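Local coordinates for protein cytochrome c (Pseudomonas aeruginosa, PDB 6RTE) that oxidises dihydro-heme d1 to heme d1 in the last step of heme d1 biosynthesis, using a c-type heme domain and an eight-bladed beta-propeller, at residues M355-S360 with P375-G380; G402-S407 with D417-K422. All coordinates share one frame; numbering follows the deposited sequence.

Contact 1: residues M355-S360 with P375-G380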
loop_
_atom_site.group_PDB
_atom_site.type_symbol
_atom_site.label_atom_id
_atom_site.label_comp_id
_atom_site.label_asym_id
_atom_site.label_seq_id
_atom_site.Cartn_x
_atom_site.Cartn_y
_atom_site.Cartn_z
ATOM N N MET A 355 -4.395 -12.386 14.748
ATOM C CA MET A 355 -3.296 -12.148 13.824
ATOM C C MET A 355 -2.954 -10.664 13.845
ATOM O O MET A 355 -3.705 -9.851 13.285
ATOM C CB MET A 355 -3.652 -12.605 12.405
ATOM C CG MET A 355 -5.069 -12.304 11.943
ATOM S SD MET A 355 -5.446 -13.174 10.406
ATOM C CE MET A 355 -7.121 -12.628 10.090
ATOM N N PRO A 356 -1.858 -10.256 14.480
ATOM C CA PRO A 356 -1.522 -8.831 14.525
ATOM C C PRO A 356 -0.973 -8.335 13.198
ATOM O O PRO A 356 -0.292 -9.054 12.464
ATOM C CB PRO A 356 -0.462 -8.754 15.631
ATOM C CG PRO A 356 0.198 -10.085 15.597
ATOM C CD PRO A 356 -0.870 -11.078 15.205
ATOM N N HIS A 357 -1.294 -7.077 12.898
ATOM C CA HIS A 357 -0.884 -6.434 11.650
ATOM C C HIS A 357 0.498 -5.818 11.872
ATOM O O HIS A 357 0.660 -4.609 12.037
ATOM C CB HIS A 357 -1.924 -5.400 11.235
ATOM C CG HIS A 357 -1.651 -4.752 9.915
ATOM N ND1 HIS A 357 -0.823 -5.312 8.964
ATOM C CD2 HIS A 357 -2.096 -3.588 9.387
ATOM C CE1 HIS A 357 -0.769 -4.519 7.909
ATOM N NE2 HIS A 357 -1.532 -3.465 8.140
ATOM N N LEU A 358 1.516 -6.687 11.880
ATOM C CA LEU A 358 2.862 -6.249 12.246
ATOM C C LEU A 358 3.388 -5.170 11.311
ATOM O O LEU A 358 4.144 -4.291 11.742
ATOM C CB LEU A 358 3.817 -7.442 12.254
ATOM C CG LEU A 358 3.593 -8.488 13.351
ATOM C CD1 LEU A 358 4.530 -9.668 13.137
ATOM C CD2 LEU A 358 3.791 -7.889 14.731
ATOM N N GLY A 359 3.005 -5.214 10.033
ATOM C CA GLY A 359 3.516 -4.245 9.082
ATOM C C GLY A 359 3.199 -2.813 9.452
ATOM O O GLY A 359 3.920 -1.894 9.061
ATOM N N SER A 360 2.122 -2.599 10.210
ATOM C CA SER A 360 1.698 -1.262 10.602
ATOM C C SER A 360 2.168 -0.864 11.995
ATOM O O SER A 360 1.861 0.244 12.441
ATOM C CB SER A 360 0.171 -1.153 10.533
ATOM O OG SER A 360 -0.282 -1.274 9.197
ATOM N N PRO A 375 -1.289 -2.850 15.866
ATOM C CA PRO A 375 -2.733 -3.118 15.844
ATOM C C PRO A 375 -3.013 -4.576 15.508
ATOM O O PRO A 375 -2.070 -5.365 15.383
ATOM C CB PRO A 375 -3.251 -2.168 14.759
ATOM C CG PRO A 375 -2.094 -2.023 13.819
ATOM C CD PRO A 375 -0.847 -2.103 14.669
ATOM N N ASN A 376 -4.281 -4.943 15.337
ATOM C CA ASN A 376 -4.660 -6.345 15.186
ATOM C C ASN A 376 -5.823 -6.482 14.213
ATOM O O ASN A 376 -6.779 -5.702 14.260
ATOM C CB ASN A 376 -5.032 -6.951 16.546
ATOM C CG ASN A 376 -5.072 -8.463 16.516
ATOM O OD1 ASN A 376 -5.979 -9.059 15.935
ATOM N ND2 ASN A 376 -4.090 -9.092 17.150
ATOM N N ILE A 377 -5.744 -7.497 13.347
ATOM C CA ILE A 377 -6.691 -7.628 12.244
ATOM C C ILE A 377 -7.997 -8.283 12.697
ATOM O O ILE A 377 -9.079 -7.913 12.224
ATOM C CB ILE A 377 -6.034 -8.407 11.082
ATOM C CG1 ILE A 377 -4.859 -7.600 10.515
ATOM C CG2 ILE A 377 -7.050 -8.717 9.989
ATOM C CD1 ILE A 377 -4.255 -8.161 9.232
ATOM N N SER A 378 -7.932 -9.257 13.605
ATOM C CA SER A 378 -9.123 -10.010 13.997
ATOM C C SER A 378 -9.618 -9.707 15.403
ATOM O O SER A 378 -10.807 -9.894 15.674
ATOM C CB SER A 378 -8.860 -11.520 13.889
ATOM O OG SER A 378 -7.867 -11.943 14.809
ATOM N N ARG A 379 -8.747 -9.265 16.303
ATOM C CA ARG A 379 -9.121 -8.912 17.664
ATOM C C ARG A 379 -8.977 -7.410 17.872
ATOM O O ARG A 379 -8.296 -6.716 17.111
ATOM C CB ARG A 379 -8.259 -9.670 18.680
ATOM C CG ARG A 379 -8.929 -10.893 19.292
ATOM C CD ARG A 379 -9.507 -11.841 18.247
ATOM N NE ARG A 379 -10.449 -12.781 18.854
ATOM C CZ ARG A 379 -11.202 -13.642 18.174
ATOM N NH1 ARG A 379 -12.029 -14.451 18.822
ATOM N NH2 ARG A 379 -11.132 -13.699 16.851
ATOM N N GLY A 380 -9.628 -6.912 18.920
ATOM C CA GLY A 380 -9.575 -5.497 19.235
ATOM C C GLY A 380 -8.604 -5.184 20.354
ATOM O O GLY A 380 -9.017 -4.989 21.502
#
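P356 and N376 form a single antiparallel beta bridge, 4.1 Å from CA to CA, between the loop that leads into a blade of the eight-bladed propeller and the turn between that blade's second and third strands. Two backbone bonds flank it: I377 N reaches M355 O at 3.1 Å, nearly straight at 166°, and H357 N meets P375 O at 3.1 Å from above the carbonyl plane. Side chains close in around this pair. I377 CG1 packs on H357 CB at 3.7 Å, while its other branch, CG2, meets M355 CE; the methionine arrives there with its chain extended beyond CG and crosses the isoleucine obliquely. P375 CG rests against S360 CB. Within 355-360, S360 N lies over the centre of one face of the H357 imidazole.

Further out, D316 OD2 takes a hydrogen bond from H357 ND1. N376 is held from both loops: ND2 bonds to S353 O, and OD1 accepts from its own turn, taking S378 N at 3.0 Å, an Asx turn with the donor tilted 17° from the amide carbonyl plane, and also R379 N at 2.8 Å, well above that plane, which extends it to an Asx motif.

Contact 2: residues G402-S407 with D417-K422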
loop_
_atom_site.group_PDB
_atom_site.type_symbol
_atom_site.label_atom_id
_atom_site.label_comp_id
_atom_site.label_asym_id
_atom_site.label_seq_id
_atom_site.Cartn_x
_atom_site.Cartn_y
_atom_site.Cartn_z
ATOM N N GLY A 402 -8.050 -2.878 14.509
ATOM C CA GLY A 402 -7.625 -1.734 13.739
ATOM C C GLY A 402 -6.632 -2.127 12.657
ATOM O O GLY A 402 -6.270 -3.297 12.503
ATOM N N PHE A 403 -6.189 -1.114 11.909
ATOM C CA PHE A 403 -5.332 -1.376 10.762
ATOM C C PHE A 403 -4.131 -0.438 10.673
ATOM O O PHE A 403 -3.072 -0.843 10.183
ATOM C CB PHE A 403 -6.144 -1.286 9.465
ATOM C CG PHE A 403 -5.464 -1.915 8.284
ATOM C CD1 PHE A 403 -5.556 -3.283 8.063
ATOM C CD2 PHE A 403 -4.723 -1.150 7.402
ATOM C CE1 PHE A 403 -4.924 -3.871 6.982
ATOM C CE2 PHE A 403 -4.092 -1.737 6.320
ATOM C CZ PHE A 403 -4.196 -3.098 6.112
ATOM N N PHE A 404 -4.277 0.808 11.135
ATOM C CA PHE A 404 -3.251 1.826 10.964
ATOM C C PHE A 404 -2.679 2.263 12.306
ATOM O O PHE A 404 -3.350 2.202 13.341
ATOM C CB PHE A 404 -3.803 3.058 10.232
ATOM C CG PHE A 404 -4.272 2.772 8.839
ATOM C CD1 PHE A 404 -3.359 2.554 7.820
ATOM C CD2 PHE A 404 -5.627 2.722 8.545
ATOM C CE1 PHE A 404 -3.787 2.290 6.533
ATOM C CE2 PHE A 404 -6.064 2.454 7.261
ATOM C CZ PHE A 404 -5.147 2.237 6.254
ATOM N N MET A 405 -1.432 2.725 12.261
ATOM C CA MET A 405 -0.735 3.236 13.434
ATOM C C MET A 405 0.308 4.238 12.970
ATOM O O MET A 405 1.037 3.976 12.006
ATOM C CB MET A 405 -0.077 2.102 14.225
ATOM C CG MET A 405 0.087 2.395 15.706
ATOM S SD MET A 405 0.007 0.882 16.681
ATOM C CE MET A 405 0.140 1.547 18.335
ATOM N N ARG A 406 0.378 5.377 13.650
ATOM C CA ARG A 406 1.302 6.432 13.272
ATOM C C ARG A 406 1.607 7.278 14.495
ATOM O O ARG A 406 0.816 7.342 15.443
ATOM C CB ARG A 406 0.724 7.310 12.158
ATOM C CG ARG A 406 1.771 8.041 11.322
ATOM C CD ARG A 406 2.514 7.079 10.413
ATOM N NE ARG A 406 3.014 7.739 9.214
ATOM C CZ ARG A 406 4.201 8.345 9.116
ATOM N NH1 ARG A 406 5.027 8.390 10.156
ATOM N NH2 ARG A 406 4.559 8.911 7.970
ATOM N N SER A 407 2.762 7.933 14.459
ATOM C CA SER A 407 3.136 8.887 15.497
ATOM C C SER A 407 4.151 9.864 14.909
ATOM O O SER A 407 4.389 9.885 13.699
ATOM C CB SER A 407 3.689 8.163 16.730
ATOM O OG SER A 407 3.879 9.075 17.790
ATOM N N ASP A 417 -6.657 3.146 15.401
ATOM C CA ASP A 417 -8.063 3.124 15.023
ATOM C C ASP A 417 -8.666 1.759 15.334
ATOM O O ASP A 417 -7.981 0.852 15.813
ATOM C CB ASP A 417 -8.216 3.440 13.529
ATOM C CG ASP A 417 -7.482 2.436 12.653
ATOM O OD1 ASP A 417 -7.882 1.252 12.646
ATOM O OD2 ASP A 417 -6.493 2.822 11.986
ATOM N N THR A 418 -9.972 1.629 15.062
ATOM C CA THR A 418 -10.650 0.335 14.995
ATOM C C THR A 418 -11.285 0.216 13.610
ATOM O O THR A 418 -12.460 -0.157 13.468
ATOM C CB THR A 418 -11.697 0.184 16.100
ATOM O OG1 THR A 418 -12.806 1.048 15.841
ATOM C CG2 THR A 418 -11.093 0.522 17.464
ATOM N N PHE A 419 -10.479 0.552 12.597
ATOM C CA PHE A 419 -10.893 0.611 11.197
ATOM C C PHE A 419 -11.681 -0.609 10.755
ATOM O O PHE A 419 -12.586 -0.492 9.920
ATOM C CB PHE A 419 -9.615 0.783 10.349
ATOM C CG PHE A 419 -9.853 1.091 8.894
ATOM C CD1 PHE A 419 -10.129 2.386 8.477
ATOM C CD2 PHE A 419 -9.730 0.094 7.931
ATOM C CE1 PHE A 419 -10.318 2.677 7.133
ATOM C CE2 PHE A 419 -9.919 0.379 6.585
ATOM C CZ PHE A 419 -10.213 1.676 6.187
ATOM N N LEU A 420 -11.370 -1.783 11.306
ATOM C CA LEU A 420 -11.960 -3.035 10.855
ATOM C C LEU A 420 -13.079 -3.537 11.764
ATOM O O LEU A 420 -13.623 -4.614 11.511
ATOM C CB LEU A 420 -10.877 -4.116 10.747
ATOM C CG LEU A 420 -9.633 -3.784 9.916
ATOM C CD1 LEU A 420 -8.581 -4.866 10.104
ATOM C CD2 LEU A 420 -9.968 -3.619 8.440
ATOM N N GLY A 421 -13.432 -2.793 12.812
ATOM C CA GLY A 421 -14.447 -3.243 13.740
ATOM C C GLY A 421 -15.847 -2.810 13.340
ATOM O O GLY A 421 -16.044 -2.022 12.419
ATOM N N LYS A 422 -16.839 -3.356 14.053
ATOM C CA LYS A 422 -18.213 -2.913 13.853
ATOM C C LYS A 422 -18.365 -1.446 14.240
ATOM O O LYS A 422 -19.120 -0.700 13.606
ATOM C CB LYS A 422 -19.170 -3.789 14.665
#
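D417 grips the backbone of F403 and F404 with both carboxylate oxygens, at the end of a propeller-blade hairpin where 402-404, just before strand 405-406, meets the turn 417-420 just after strand 413-417. The hydrogen bonds form a two-pronged clamp: F403 N meets OD1 of D417 at 3.0 Å and F404 N meets OD2 of D417 at 3.1 Å, each on the syn side and about 20° out of the carboxylate plane. A third bond, from F419 N to D417 OD1 at 2.7 Å, comes from the anti side and closes an Asx turn. OD1 therefore has two donors. With CG between its own N and carbonyl carbon (chi1 60°), D417 swings its acid group over to the facing chain, while G402 CA makes a CA-H contact to D417 O at 3.3 Å.

Among the aromatic contacts, F404 turns its edge to the face of F419, centroids 5.4 Å apart and planes at 78°, with CE2 above the ring centre. D417 OD2 lies near the F404 ring plane at the same edge, by CD2. Apolar contacts complete the set: F403 CB packs on F419 CB at 4.1 Å, and L420 CD1 sits at the edge of the F403 ring.

H451 on strand 449-454 and W466 just after strand 460-465 add edge-to-face contacts to F404 and F419 respectively, so that F404, just before strand 405-406, and F419, in the turn after 413-417, both rest on the following blade.

In the fold
Along the chain the two contacts come in series. Contact 1 closes first, bringing the loop before strand 362-365 against the one after 370-374, so that the first two strands of this blade lie within its span. Strands 381-386 and 391-397 then complete the blade, and contact 2 opens, closing the hairpin of strands 405-406 and 413-417 in the next one. Neither contact encloses or crosses the other, yet their centres lie only about 9 Å apart. S360 OG bonds to F403 O, the H357 and F403 rings meet, and M405 packs on P375, tying the entry loop and second-strand turn of one blade to the start of the next.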